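Local atomic coordinates of aminoglycoside 3'-phosphotransferase AphA1-IAB (Acinetobacter baumannii, PDB entry 4FEU), a protein that catalyses the ATP-dependent phosphorylation of the 3'-hydroxyl of kanamycin and related aminoglycosides, thereby conferring resistance to these antibiotics. Residues P83-F88 against A95-T100; A39-L44 against E52-H57; A101-T106 against I206-K211. All coordinates share one frame; numbering follows the deposited sequence.

Contact 1 (P83-F88 against A95-T100); sequences PTIKHF and AWLLTT. With 537 (2,6-dihydroanthra/1,9-cd/pyrazol-6-one), chain H.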
loop_
_atom_site.group_PDB
_atom_site.type_symbol
_atom_site.label_atom_id
_atom_site.label_comp_id
_atom_site.label_asym_id
_atom_site.label_seq_id
_atom_site.Cartn_x
_atom_site.Cartn_y
_atom_site.Cartn_z
ATOM N N PRO A 83 9.553 7.503 -3.657
ATOM C CA PRO A 83 9.951 8.850 -3.196
ATOM C C PRO A 83 11.309 8.758 -2.468
ATOM O O PRO A 83 11.553 7.764 -1.767
ATOM C CB PRO A 83 8.824 9.234 -2.226
ATOM C CG PRO A 83 7.640 8.363 -2.624
ATOM C CD PRO A 83 8.313 7.054 -2.979
ATOM N N THR A 84 12.171 9.776 -2.652
ATOM C CA THR A 84 13.517 9.904 -2.069
ATOM C C THR A 84 13.436 10.450 -0.626
ATOM O O THR A 84 12.699 11.406 -0.400
ATOM C CB THR A 84 14.353 10.868 -2.971
ATOM O OG1 THR A 84 14.493 10.305 -4.275
ATOM C CG2 THR A 84 15.739 11.202 -2.397
ATOM N N ILE A 85 14.222 9.884 0.330
ATOM C CA ILE A 85 14.284 10.392 1.716
ATOM C C ILE A 85 15.222 11.623 1.779
ATOM O O ILE A 85 16.435 11.496 1.628
ATOM C CB ILE A 85 14.719 9.289 2.731
ATOM C CG1 ILE A 85 13.709 8.127 2.749
ATOM C CG2 ILE A 85 14.949 9.867 4.154
ATOM C CD1 ILE A 85 14.302 6.778 3.216
ATOM N N LYS A 86 14.651 12.795 2.000
ATOM C CA LYS A 86 15.385 14.043 2.140
ATOM C C LYS A 86 15.872 14.189 3.597
ATOM O O LYS A 86 17.026 14.519 3.844
ATOM C CB LYS A 86 14.475 15.218 1.777
ATOM C CG LYS A 86 14.602 15.696 0.349
ATOM C CD LYS A 86 14.110 17.132 0.245
ATOM C CE LYS A 86 15.225 18.152 0.125
ATOM N NZ LYS A 86 15.449 18.564 -1.289
ATOM N N HIS A 87 14.995 13.927 4.554
ATOM C CA HIS A 87 15.310 14.060 5.972
ATOM C C HIS A 87 14.380 13.164 6.791
ATOM O O HIS A 87 13.199 13.037 6.481
ATOM C CB HIS A 87 15.092 15.525 6.400
ATOM C CG HIS A 87 16.137 16.073 7.325
ATOM N ND1 HIS A 87 16.316 15.563 8.604
ATOM C CD2 HIS A 87 16.965 17.129 7.155
ATOM C CE1 HIS A 87 17.268 16.297 9.150
ATOM N NE2 HIS A 87 17.689 17.251 8.320
ATOM N N PHE A 88 14.922 12.541 7.828
ATOM C CA PHE A 88 14.162 11.733 8.775
ATOM C C PHE A 88 14.665 12.015 10.194
ATOM O O PHE A 88 15.871 11.967 10.437
ATOM C CB PHE A 88 14.191 10.229 8.438
ATOM C CG PHE A 88 13.477 9.385 9.474
ATOM C CD1 PHE A 88 12.088 9.229 9.436
ATOM C CD2 PHE A 88 14.185 8.779 10.517
ATOM C CE1 PHE A 88 11.425 8.443 10.394
ATOM C CE2 PHE A 88 13.517 7.999 11.475
ATOM C CZ PHE A 88 12.140 7.840 11.406
ATOM N N ALA A 95 8.247 10.893 15.007
ATOM C CA ALA A 95 8.964 10.519 13.797
ATOM C C ALA A 95 8.508 11.470 12.721
ATOM O O ALA A 95 7.309 11.720 12.570
ATOM C CB ALA A 95 8.684 9.069 13.410
ATOM N N TRP A 96 9.469 12.059 12.029
ATOM C CA TRP A 96 9.225 13.020 10.966
ATOM C C TRP A 96 9.895 12.500 9.736
ATOM O O TRP A 96 11.103 12.265 9.769
ATOM C CB TRP A 96 9.825 14.371 11.342
ATOM C CG TRP A 96 9.220 14.975 12.562
ATOM C CD1 TRP A 96 9.583 14.759 13.861
ATOM C CD2 TRP A 96 8.141 15.908 12.594
ATOM N NE1 TRP A 96 8.795 15.509 14.703
ATOM C CE2 TRP A 96 7.920 16.248 13.947
ATOM C CE3 TRP A 96 7.368 16.533 11.602
ATOM C CZ2 TRP A 96 6.954 17.184 14.333
ATOM C CZ3 TRP A 96 6.410 17.458 11.983
ATOM C CH2 TRP A 96 6.207 17.772 13.334
ATOM N N LEU A 97 9.120 12.312 8.650
ATOM C CA LEU A 97 9.607 11.791 7.363
ATOM C C LEU A 97 9.370 12.738 6.198
ATOM O O LEU A 97 8.244 12.860 5.695
ATOM C CB LEU A 97 9.006 10.402 7.072
ATOM C CG LEU A 97 9.400 9.725 5.768
ATOM C CD1 LEU A 97 10.933 9.545 5.647
ATOM C CD2 LEU A 97 8.652 8.420 5.607
ATOM N N LEU A 98 10.450 13.361 5.743
ATOM C CA LEU A 98 10.451 14.303 4.625
ATOM C C LEU A 98 10.939 13.613 3.358
ATOM O O LEU A 98 12.065 13.093 3.330
ATOM C CB LEU A 98 11.319 15.533 4.941
ATOM C CG LEU A 98 11.270 16.647 3.892
ATOM C CD1 LEU A 98 9.861 17.224 3.756
ATOM C CD2 LEU A 98 12.348 17.717 4.162
ATOM N N THR A 99 10.082 13.588 2.320
ATOM C CA THR A 99 10.395 12.907 1.063
ATOM C C THR A 99 10.031 13.757 -0.126
ATOM O O THR A 99 9.251 14.683 0.019
ATOM C CB THR A 99 9.624 11.548 0.966
ATOM O OG1 THR A 99 8.220 11.802 0.879
ATOM C CG2 THR A 99 9.941 10.571 2.117
ATOM N N THR A 100 10.540 13.421 -1.313
ATOM C CA THR A 100 10.138 14.109 -2.535
ATOM C C THR A 100 8.810 13.469 -3.008
ATOM O O THR A 100 8.528 12.325 -2.666
ATOM C CB THR A 100 11.168 13.903 -3.632
ATOM O OG1 THR A 100 11.225 12.505 -3.945
ATOM C CG2 THR A 100 12.529 14.481 -3.282
HETATM C C1 537 H . 5.542 10.651 -0.590
HETATM C C2 537 H . 5.040 10.808 -1.882
HETATM C C3 537 H . 3.664 10.889 -2.070
HETATM C C4 537 H . 2.798 10.863 -0.946
HETATM C C5 537 H . 3.310 10.634 0.337
HETATM C C6 537 H . 4.687 10.543 0.511
HETATM C C11 537 H . 1.762 11.203 -3.452
HETATM C C12 537 H . 1.433 11.415 -4.766
HETATM C C13 537 H . 0.074 11.523 -5.095
HETATM C C14 537 H . -0.868 11.442 -4.052
HETATM C C15 537 H . -0.477 11.243 -2.710
HETATM C C16 537 H . 0.879 11.181 -2.390
HETATM C C20 537 H . 1.410 11.032 -1.098
HETATM C C21 537 H . 3.125 11.085 -3.351
HETATM O O22 537 H . 0.682 10.948 -0.105
HETATM N N23 537 H . 3.560 11.225 -4.612
HETATM N N24 537 H . 2.611 11.435 -5.407
#
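Lys86 and His87 both turn their backbone N-H groups to the carbonyl of Leu98, the mark of a classic beta bulge in the antiparallel hairpin of strands 85-90 and 94-100. Lys86 N lies 2.9 Å from Leu98 O and His87 N 3.3 Å from the same Leu98 O; the donors arrive from one face of the carbonyl, tilted from its plane by 24° and 27°. In return Leu98 N bonds to His87 O at 2.9 Å. At the open end Thr84 and Thr100 grip each other twice. Thr100 N reaches Thr84 O, and Thr100 OG1 accepts from Thr84 N at 3.2 Å; a chi1 of 63° sets this hydroxyl between its own backbone N and carbonyl carbon, within reach of the Thr84 N-H.

A CA-H...O contact runs from Phe88 CA to Trp96 O (3.3 Å), and the same carbonyl oxygen lies obliquely by Phe88 CD1. Apolar contacts extend from this ring: Phe88 CD1 is 4.0 Å from Leu97 CD1, and Ala95 CB lies by CE1 and CZ. Helix 62-76 covers Phe88 and Leu97 from this side of the sheet. On the other side, CD2 of Leu98 rests against the CB atoms of both bulge residues.

The third group faces the bound anthrapyrazolone 537. Pro83 CG is 3.6 Å from its C2, and Thr99 OG1 is 3.3 Å from its C1. Leu98 O, taking two donors, keeps both bulge N-H groups paired where the register slips by one residue, and the Thr84-Thr100 bonds close the end of the hairpin near the ligand. The chemistry thus divides the work: backbone bonds set the register, while Pro83 gives the flat rings of 537 a carbon surface and Thr99 a hydroxyl oxygen.

Contact 2 (A39-L44 against E52-H57); sequences ATIYRL and ELFLKH. With 537 (2,6-dihydroanthra/1,9-cd/pyrazol-6-one), chain H.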
loop_
_atom_site.group_PDB
_atom_site.type_symbol
_atom_site.label_atom_id
_atom_site.label_comp_id
_atom_site.label_asym_id
_atom_site.label_seq_id
_atom_site.Cartn_x
_atom_site.Cartn_y
_atom_site.Cartn_z
ATOM N N ALA A 39 -0.869 8.773 10.780
ATOM C CA ALA A 39 0.087 9.790 10.374
ATOM C C ALA A 39 -0.440 11.071 9.776
ATOM O O ALA A 39 -1.381 11.054 8.981
ATOM C CB ALA A 39 1.164 9.180 9.499
ATOM N N THR A 40 0.171 12.200 10.180
ATOM C CA THR A 40 -0.183 13.483 9.602
ATOM C C THR A 40 0.684 13.634 8.360
ATOM O O THR A 40 1.899 13.436 8.432
ATOM C CB THR A 40 -0.046 14.646 10.582
ATOM O OG1 THR A 40 -0.845 14.368 11.731
ATOM C CG2 THR A 40 -0.516 15.971 9.972
ATOM N N ILE A 41 0.040 13.890 7.216
ATOM C CA ILE A 41 0.712 14.092 5.941
ATOM C C ILE A 41 0.558 15.555 5.560
ATOM O O ILE A 41 -0.555 16.069 5.497
ATOM C CB ILE A 41 0.210 13.132 4.823
ATOM C CG1 ILE A 41 0.374 11.631 5.240
ATOM C CG2 ILE A 41 0.913 13.430 3.494
ATOM C CD1 ILE A 41 -0.363 10.589 4.366
ATOM N N TYR A 42 1.687 16.224 5.349
ATOM C CA TYR A 42 1.739 17.603 4.872
ATOM C C TYR A 42 2.284 17.580 3.453
ATOM O O TYR A 42 3.229 16.839 3.177
ATOM C CB TYR A 42 2.650 18.473 5.748
ATOM C CG TYR A 42 2.176 18.619 7.172
ATOM C CD1 TYR A 42 1.136 19.485 7.496
ATOM C CD2 TYR A 42 2.796 17.928 8.208
ATOM C CE1 TYR A 42 0.695 19.625 8.810
ATOM C CE2 TYR A 42 2.378 18.075 9.527
ATOM C CZ TYR A 42 1.325 18.925 9.826
ATOM O OH TYR A 42 0.905 19.056 11.129
ATOM N N ARG A 43 1.656 18.357 2.548
ATOM C CA ARG A 43 2.105 18.548 1.171
ATOM C C ARG A 43 2.801 19.909 1.145
ATOM O O ARG A 43 2.276 20.880 1.692
ATOM C CB ARG A 43 0.951 18.475 0.162
ATOM C CG ARG A 43 1.427 18.319 -1.295
ATOM C CD ARG A 43 0.286 18.221 -2.292
ATOM N NE ARG A 43 -0.658 19.339 -2.176
ATOM C CZ ARG A 43 -0.648 20.446 -2.922
ATOM N NH1 ARG A 43 -1.548 21.398 -2.717
ATOM N NH2 ARG A 43 0.257 20.606 -3.878
ATOM N N LEU A 44 4.020 19.952 0.576
ATOM C CA LEU A 44 4.841 21.152 0.503
ATOM C C LEU A 44 4.982 21.530 -0.931
ATOM O O LEU A 44 5.515 20.773 -1.741
ATOM C CB LEU A 44 6.184 20.955 1.222
ATOM C CG LEU A 44 6.067 20.965 2.762
ATOM C CD1 LEU A 44 5.915 19.557 3.347
ATOM C CD2 LEU A 44 7.202 21.684 3.389
ATOM N N GLU A 52 7.914 19.410 -5.297
ATOM C CA GLU A 52 6.887 19.166 -4.305
ATOM C C GLU A 52 7.503 18.196 -3.310
ATOM O O GLU A 52 8.274 17.315 -3.710
ATOM C CB GLU A 52 5.661 18.521 -4.980
ATOM C CG GLU A 52 4.455 18.330 -4.076
ATOM C CD GLU A 52 3.230 17.731 -4.740
ATOM O OE1 GLU A 52 3.309 16.581 -5.228
ATOM O OE2 GLU A 52 2.181 18.412 -4.761
ATOM N N LEU A 53 7.215 18.385 -2.015
ATOM C CA LEU A 53 7.687 17.473 -0.977
ATOM C C LEU A 53 6.515 17.016 -0.128
ATOM O O LEU A 53 5.479 17.691 -0.091
ATOM C CB LEU A 53 8.780 18.086 -0.072
ATOM C CG LEU A 53 10.021 18.749 -0.714
ATOM C CD1 LEU A 53 10.927 19.351 0.362
ATOM C CD2 LEU A 53 10.837 17.780 -1.550
ATOM N N PHE A 54 6.679 15.868 0.557
ATOM C CA PHE A 54 5.711 15.368 1.523
ATOM C C PHE A 54 6.406 15.192 2.845
ATOM O O PHE A 54 7.558 14.771 2.881
ATOM C CB PHE A 54 5.024 14.060 1.073
ATOM C CG PHE A 54 3.913 14.270 0.074
ATOM C CD1 PHE A 54 2.644 14.639 0.491
ATOM C CD2 PHE A 54 4.146 14.136 -1.290
ATOM C CE1 PHE A 54 1.615 14.852 -0.443
ATOM C CE2 PHE A 54 3.118 14.347 -2.220
ATOM C CZ PHE A 54 1.859 14.702 -1.791
ATOM N N LEU A 55 5.734 15.565 3.927
ATOM C CA LEU A 55 6.235 15.393 5.291
ATOM C C LEU A 55 5.191 14.597 6.053
ATOM O O LEU A 55 4.035 15.001 6.130
ATOM C CB LEU A 55 6.556 16.746 5.984
ATOM C CG LEU A 55 7.052 16.722 7.469
ATOM C CD1 LEU A 55 8.383 15.979 7.639
ATOM C CD2 LEU A 55 7.172 18.132 8.052
ATOM N N LYS A 56 5.575 13.407 6.498
ATOM C CA LYS A 56 4.757 12.519 7.312
ATOM C C LYS A 56 5.191 12.707 8.781
ATOM O O LYS A 56 6.389 12.778 9.059
ATOM C CB LYS A 56 4.984 11.065 6.908
ATOM C CG LYS A 56 4.111 10.564 5.794
ATOM C CD LYS A 56 3.753 9.108 6.073
ATOM C CE LYS A 56 2.818 8.515 5.042
ATOM N NZ LYS A 56 1.827 7.587 5.673
ATOM N N HIS A 57 4.228 12.855 9.703
ATOM C CA HIS A 57 4.521 12.995 11.129
ATOM C C HIS A 57 3.725 11.968 11.893
ATOM O O HIS A 57 2.512 11.866 11.721
ATOM C CB HIS A 57 4.244 14.419 11.656
ATOM C CG HIS A 57 4.444 14.585 13.147
ATOM N ND1 HIS A 57 3.609 15.395 13.905
ATOM C CD2 HIS A 57 5.365 14.030 13.972
ATOM C CE1 HIS A 57 4.051 15.309 15.149
ATOM N NE2 HIS A 57 5.098 14.496 15.242
HETATM C C1 537 H . 5.542 10.651 -0.590
HETATM C C2 537 H . 5.040 10.808 -1.882
HETATM C C3 537 H . 3.664 10.889 -2.070
HETATM C C4 537 H . 2.798 10.863 -0.946
HETATM C C5 537 H . 3.310 10.634 0.337
HETATM C C6 537 H . 4.687 10.543 0.511
HETATM C C11 537 H . 1.762 11.203 -3.452
HETATM C C12 537 H . 1.433 11.415 -4.766
HETATM C C13 537 H . 0.074 11.523 -5.095
HETATM C C14 537 H . -0.868 11.442 -4.052
HETATM C C15 537 H . -0.477 11.243 -2.710
HETATM C C16 537 H . 0.879 11.181 -2.390
HETATM C C20 537 H . 1.410 11.032 -1.098
HETATM C C21 537 H . 3.125 11.085 -3.351
HETATM O O22 537 H . 0.682 10.948 -0.105
HETATM N N23 537 H . 3.560 11.225 -4.612
HETATM N N24 537 H . 2.611 11.435 -5.407
#
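The pocket that takes ATP in kinase-like folds, here probably the same site occupied by 537, is roofed by the antiparallel hairpin of strands 40-45 and 53-59, with Phe54 spreading one ring face over the bound ligand. Ligand atom C4 lies 3.5 Å above the plane of the Phe54 ring, over its centre, and Phe54 CD2 is 3.4 Å from ligand C3, so the phenyl group covers the fused rings broadly. Two side chains of the neighbouring strand also touch the ring: Ile41 CG2 meets Phe54 CD1 at 3.7 Å, and Arg43 CG meets Phe54 CE1 at 3.6 Å, both approaching obliquely.

The backbone is regular. Hydrogen-bonded pairs Thr40-His57, Tyr42-Leu55 and Leu44-Leu53 each exchange two N-H...O bonds, the shortest from His57 N to Thr40 O at 2.7 Å. Side chains alternate accordingly. Ile41, Arg43, Phe54 and Lys56 share the ligand side, where the aliphatic part of Lys56 runs beside Ile41, with CE 3.9 Å from Ile41 CD1. The Lys56 NZ forms a long, weak ion pair with Glu69 of helix 62-76, consistent with the lysine-glutamate pair of kinase-like folds. Thr40, Tyr42, Leu44, Leu53, Leu55 and His57 occupy the other face; Leu44 CD1 packs 3.9 Å from Leu55 CB, and His57, hydrogen-bonded through NE2 to Asp94, stacks on Trp96.

One salt bridge joins the segments near the turn. The Arg43 chain runs out straight through chi2 and then bends at chi3 (54°), which carries the guanidinium across the extended Glu52 side chain with the two charged planes 77° apart. Tyr45 makes a cation-pi contact with the same arginine. Although the planes are steeply inclined, Glu52 OE2 sits in the guanidinium plane, accepting from Arg43 NH2 at 3.0 Å with an N-H...O angle of 169°.

Contact 3 (A101-T106 against I206-K211); sequences AIPGKT and IFDEGK. With 537 (2,6-dihydroanthra/1,9-cd/pyrazol-6-one), chain H.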
loop_
_atom_site.group_PDB
_atom_site.type_symbol
_atom_site.label_atom_id
_atom_site.label_comp_id
_atom_site.label_asym_id
_atom_site.label_seq_id
_atom_site.Cartn_x
_atom_site.Cartn_y
_atom_site.Cartn_z
ATOM N N ALA A 101 8.014 14.191 -3.804
ATOM C CA ALA A 101 6.790 13.636 -4.343
ATOM C C ALA A 101 7.062 12.913 -5.667
ATOM O O ALA A 101 8.004 13.248 -6.384
ATOM C CB ALA A 101 5.798 14.752 -4.579
ATOM N N ILE A 102 6.210 11.945 -6.005
ATOM C CA ILE A 102 6.247 11.262 -7.287
ATOM C C ILE A 102 5.257 12.053 -8.133
ATOM O O ILE A 102 4.089 12.164 -7.752
ATOM C CB ILE A 102 5.892 9.756 -7.213
ATOM C CG1 ILE A 102 6.937 8.966 -6.383
ATOM C CG2 ILE A 102 5.790 9.187 -8.644
ATOM C CD1 ILE A 102 6.654 7.413 -6.319
ATOM N N PRO A 103 5.715 12.702 -9.228
ATOM C CA PRO A 103 4.782 13.533 -10.030
ATOM C C PRO A 103 3.667 12.736 -10.713
ATOM O O PRO A 103 3.861 11.581 -11.048
ATOM C CB PRO A 103 5.705 14.215 -11.048
ATOM C CG PRO A 103 6.873 13.286 -11.183
ATOM C CD PRO A 103 7.082 12.708 -9.803
ATOM N N GLY A 104 2.515 13.343 -10.904
ATOM C CA GLY A 104 1.403 12.656 -11.550
ATOM C C GLY A 104 0.190 12.388 -10.681
ATOM O O GLY A 104 -0.008 13.038 -9.650
ATOM N N LYS A 105 -0.633 11.430 -11.099
ATOM C CA LYS A 105 -1.892 11.115 -10.434
ATOM C C LYS A 105 -1.929 9.667 -9.996
ATOM O O LYS A 105 -1.231 8.835 -10.584
ATOM C CB LYS A 105 -3.083 11.353 -11.407
ATOM C CG LYS A 105 -3.168 12.720 -12.098
ATOM C CD LYS A 105 -3.784 13.801 -11.221
ATOM C CE LYS A 105 -2.828 14.961 -11.020
ATOM N NZ LYS A 105 -3.266 15.870 -9.926
ATOM N N THR A 106 -2.797 9.344 -9.014
ATOM C CA THR A 106 -2.979 7.972 -8.572
ATOM C C THR A 106 -3.625 7.205 -9.719
ATOM O O THR A 106 -4.347 7.801 -10.518
ATOM C CB THR A 106 -3.876 7.895 -7.310
ATOM O OG1 THR A 106 -5.218 8.301 -7.625
ATOM C CG2 THR A 106 -3.321 8.706 -6.131
ATOM N N ILE A 206 1.373 5.510 -8.813
ATOM C CA ILE A 206 1.446 6.816 -9.452
ATOM C C ILE A 206 1.724 6.785 -10.948
ATOM O O ILE A 206 2.717 6.207 -11.393
ATOM C CB ILE A 206 2.404 7.778 -8.652
ATOM C CG1 ILE A 206 2.241 7.623 -7.120
ATOM C CG2 ILE A 206 2.217 9.265 -9.082
ATOM C CD1 ILE A 206 0.736 7.906 -6.512
ATOM N N PHE A 207 0.860 7.458 -11.712
ATOM C CA PHE A 207 0.947 7.531 -13.164
ATOM C C PHE A 207 1.313 8.914 -13.650
ATOM O O PHE A 207 0.899 9.923 -13.069
ATOM C CB PHE A 207 -0.377 7.081 -13.803
ATOM C CG PHE A 207 -0.513 5.583 -13.960
ATOM C CD1 PHE A 207 -0.913 4.787 -12.889
ATOM C CD2 PHE A 207 -0.271 4.972 -15.186
ATOM C CE1 PHE A 207 -1.053 3.408 -13.038
ATOM C CE2 PHE A 207 -0.405 3.589 -15.335
ATOM C CZ PHE A 207 -0.796 2.812 -14.260
ATOM N N ASP A 208 2.116 8.956 -14.708
ATOM C CA ASP A 208 2.490 10.194 -15.363
ATOM C C ASP A 208 2.702 9.934 -16.827
ATOM O O ASP A 208 3.550 9.106 -17.200
ATOM C CB ASP A 208 3.698 10.893 -14.721
ATOM C CG ASP A 208 3.761 12.377 -15.034
ATOM O OD1 ASP A 208 2.924 12.856 -15.837
ATOM O OD2 ASP A 208 4.622 13.068 -14.452
ATOM N N GLU A 209 1.874 10.625 -17.652
ATOM C CA GLU A 209 1.841 10.582 -19.124
ATOM C C GLU A 209 1.684 9.145 -19.628
ATOM O O GLU A 209 2.539 8.639 -20.367
ATOM C CB GLU A 209 3.066 11.302 -19.736
ATOM C CG GLU A 209 3.150 12.778 -19.364
ATOM C CD GLU A 209 4.522 13.354 -19.055
ATOM O OE1 GLU A 209 4.599 14.583 -18.822
ATOM O OE2 GLU A 209 5.512 12.586 -19.028
ATOM N N GLY A 210 0.626 8.486 -19.156
ATOM C CA GLY A 210 0.305 7.104 -19.506
ATOM C C GLY A 210 1.095 6.027 -18.780
ATOM O O GLY A 210 0.586 4.916 -18.588
ATOM N N LYS A 211 2.340 6.337 -18.374
ATOM C CA LYS A 211 3.252 5.407 -17.696
ATOM C C LYS A 211 3.139 5.425 -16.173
ATOM O O LYS A 211 2.985 6.486 -15.563
ATOM C CB LYS A 211 4.717 5.689 -18.107
ATOM C CG LYS A 211 5.078 5.215 -19.514
ATOM C CD LYS A 211 6.368 5.860 -20.031
ATOM C CE LYS A 211 6.118 7.137 -20.815
ATOM N NZ LYS A 211 7.198 8.139 -20.612
HETATM C C1 537 H . 5.542 10.651 -0.590
HETATM C C2 537 H . 5.040 10.808 -1.882
HETATM C C3 537 H . 3.664 10.889 -2.070
HETATM C C4 537 H . 2.798 10.863 -0.946
HETATM C C5 537 H . 3.310 10.634 0.337
HETATM C C6 537 H . 4.687 10.543 0.511
HETATM C C11 537 H . 1.762 11.203 -3.452
HETATM C C12 537 H . 1.433 11.415 -4.766
HETATM C C13 537 H . 0.074 11.523 -5.095
HETATM C C14 537 H . -0.868 11.442 -4.052
HETATM C C15 537 H . -0.477 11.243 -2.710
HETATM C C16 537 H . 0.879 11.181 -2.390
HETATM C C20 537 H . 1.410 11.032 -1.098
HETATM C C21 537 H . 3.125 11.085 -3.351
HETATM O O22 537 H . 0.682 10.948 -0.105
HETATM N N23 537 H . 3.560 11.225 -4.612
HETATM N N24 537 H . 2.611 11.435 -5.407
#
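Gly104 makes a CA-H...O contact with Phe207 O, its CA 3.2 Å from that oxygen, with backbone angles (phi 114°, psi -160°) suited to glycine. It opens a very short antiparallel bridge, in which the segment linking the two lobes of the kinase-like fold meets strand 205-208. Lys105 and Phe207 form the hydrogen-bonded pair: Lys105 N reaches Phe207 O at 2.9 Å, and Phe207 N reaches Lys105 O at 2.7 Å in an almost straight bond (176°). Beyond it Thr106 is the N-cap of helix 107-113, its OG1 accepting from Gln109 N. On the other strand Asp208 starts a type I' turn to Lys211, and its carboxylate lies across the Pro103 ring.

Before the bridge, the backbone of Ile102 holds 537 much as a kinase hinge holds adenine. Ile102 N donates to ligand N23 at 3.1 Å, and ligand N24 donates to Ile102 O at 2.9 Å. Two isoleucines pack beside it: Ile102 CG2 meets Ile206 CG2 at 3.6 Å, the side chains crossing obliquely. The far branch of Ile206 reaches the ligand itself, with Ile206 CD1 3.9 Å from 537 C13.

Overall arrangement
Following the chain from the N terminus, contact 2 (39-44 with 52-57) closes a short hairpin loop first. Contact 1 (83-88 with 95-100) closes the next hairpin after helix 62-76, and strands 53-59 and 94-100 lie side by side, with Leu97 N to Lys56 O and Thr99 N to Phe54 O as probable hydrogen bonds, so the two hairpins merge in one five-stranded sheet. Contact 3 then begins directly after contact 1 and closes a loop of about a hundred residues, nearly half helical and containing the proton acceptor Asp199. The three follow in series, neither nesting nor crossing. All touch 537, which lies between the sheet and the hairpin of strands 205-208 and 211-215.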